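Local coordinates for Lysine/ornithine decarboxylase (Selenomonas ruminantium, PDB 5GJO) that decarboxylates both L-lysine and L-ornithine, with pyridoxal 5'-phosphate as cofactor, to give cadaverine and putrescine, at the interface of chains A and B. Residues are numbered along the deposited sequence; one frame, centred on the assembly and turned at random. Chains: chain A/B, Lysine/ornithine decarboxylase.

The interface of chains A and B. Residues chain A 117-120; chain B 274-276, 278.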
loop_
_atom_site.group_PDB
_atom_site.type_symbol
_atom_site.label_atom_id
_atom_site.label_comp_id
_atom_site.label_asym_id
_atom_site.label_seq_id
_atom_site.Cartn_x
_atom_site.Cartn_y
_atom_site.Cartn_z
ATOM N N ASP A 117 26.083 4.548 -3.367
ATOM C CA ASP A 117 26.289 5.914 -2.926
ATOM C C ASP A 117 26.935 6.043 -1.551
ATOM O O ASP A 117 26.931 7.101 -0.988
ATOM C CB ASP A 117 24.987 6.726 -2.995
ATOM C CG ASP A 117 23.908 6.205 -2.064
ATOM O OD1 ASP A 117 24.215 5.479 -1.126
ATOM O OD2 ASP A 117 22.744 6.547 -2.280
ATOM N N ASP A 118 27.446 4.950 -1.010
ATOM C CA ASP A 118 28.001 4.978 0.346
ATOM C C ASP A 118 29.208 4.065 0.521
ATOM O O ASP A 118 29.265 3.025 -0.090
ATOM C CB ASP A 118 26.937 4.580 1.354
ATOM C CG ASP A 118 27.277 5.020 2.749
ATOM O OD1 ASP A 118 26.916 6.155 3.096
ATOM O OD2 ASP A 118 27.908 4.246 3.477
ATOM N N PRO A 119 30.142 4.415 1.400
ATOM C CA PRO A 119 31.252 3.443 1.576
ATOM C C PRO A 119 30.820 2.144 2.202
ATOM O O PRO A 119 31.423 1.106 1.925
ATOM C CB PRO A 119 32.242 4.220 2.466
ATOM C CG PRO A 119 31.557 5.416 2.966
ATOM C CD PRO A 119 30.361 5.712 2.105
ATOM N N SER A 120 29.717 2.137 2.970
ATOM C CA SER A 120 29.250 0.920 3.592
ATOM C C SER A 120 28.712 -0.149 2.613
ATOM O O SER A 120 28.496 -1.275 2.968
ATOM C CB SER A 120 28.236 1.247 4.643
ATOM O OG SER A 120 26.935 1.632 4.151
ATOM N N GLY B 274 22.191 -1.025 5.679
ATOM C CA GLY B 274 23.113 -0.056 5.191
ATOM C C GLY B 274 23.201 1.086 6.206
ATOM O O GLY B 274 22.262 1.290 7.034
ATOM N N THR B 275 24.358 1.741 6.243
ATOM C CA THR B 275 24.534 2.927 7.048
ATOM C C THR B 275 24.930 4.079 6.151
ATOM O O THR B 275 25.442 3.901 5.026
ATOM C CB THR B 275 25.622 2.772 8.157
ATOM O OG1 THR B 275 26.864 2.633 7.493
ATOM C CG2 THR B 275 25.359 1.646 9.017
ATOM N N LYS B 276 24.695 5.279 6.650
ATOM C CA LYS B 276 25.240 6.505 6.070
ATOM C C LYS B 276 25.757 7.388 7.239
ATOM O O LYS B 276 24.939 7.925 8.028
ATOM C CB LYS B 276 24.261 7.286 5.221
ATOM C CG LYS B 276 23.564 6.454 4.218
ATOM C CD LYS B 276 22.390 7.158 3.572
ATOM C CE LYS B 276 21.779 6.155 2.579
ATOM N NZ LYS B 276 22.660 5.486 1.539
ATOM N N ARG B 278 28.142 9.894 7.062
ATOM C CA ARG B 278 28.755 11.166 6.697
ATOM C C ARG B 278 28.147 12.381 7.406
ATOM O O ARG B 278 28.815 13.357 7.656
ATOM C CB ARG B 278 28.768 11.371 5.183
ATOM C CG ARG B 278 27.405 11.489 4.570
ATOM C CD ARG B 278 27.501 11.917 3.123
ATOM N NE ARG B 278 28.168 10.963 2.253
ATOM C CZ ARG B 278 27.545 9.962 1.654
ATOM N NH1 ARG B 278 26.266 9.771 1.884
ATOM N NH2 ARG B 278 28.197 9.143 0.859
HETATM O O HOH W 1 20.765 5.410 -0.516
HETATM O O HOH W 2 24.911 7.330 1.165
HETATM O O HOH W 3 28.148 8.044 4.645
#
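B:Arg278 reaches A:Asp117 through the edge of its guanidinium: NH2 gives a nearly straight hydrogen bond (164° at the hydrogen) to the backbone O of A:Asp117, 3.0 Å away, and that oxygen lies close to the guanidinium plane. Water 2 meets the same edge at NH1, while water 3 sits over one face. The A:Asp117 carboxylate looks to B:Lys276 instead. The two side chains cross at about a right angle, and a bend at the end of the lysine chain (chi4 -53°) brings NZ to OD1 at 3.1 Å, a salt bridge whose hydrogen bond is weak. Water 2 ties the cluster together, touching NZ of B:Lys276, NH1 of B:Arg278 and oxygens of both aspartates.

The carboxylate of A:Asp118 packs against both basic chains. Its OD1 runs beside CG of B:Lys276 (3.5 Å) and forms a looser salt bridge with NH1 of B:Arg278, at 3.9 Å. Its OD2 takes the backbone N of A:Ser120 at 2.8 Å on the anti side, and OG of the same serine from above the carboxylate plane. That hydroxyl also hydrogen-bonds across to the backbone O of B:Thr275 (2.9 Å), tilted from the carbonyl plane; with one hydrogen to give, it probably serves the two acceptors in turn. OD2 also comes close to this carbonyl oxygen; as both normally accept, the contact is unfavourable unless a proton lies between them, and its exact geometry is doubtful. With an alanine at A:Asp118, the A:Ser120 amide would probably lose its carboxylate acceptor, and B:Arg278 this loose salt bridge.

In the homodimer, chain A contributes the turn from strand 113-116 of the PLP-binding barrel domain into 3-10 helix 119-121. Chain B contributes the end of strand 266-276 and the loop beyond. Two-fold symmetry repeats the patch, whose centre is about 41 Å from A:Cys324.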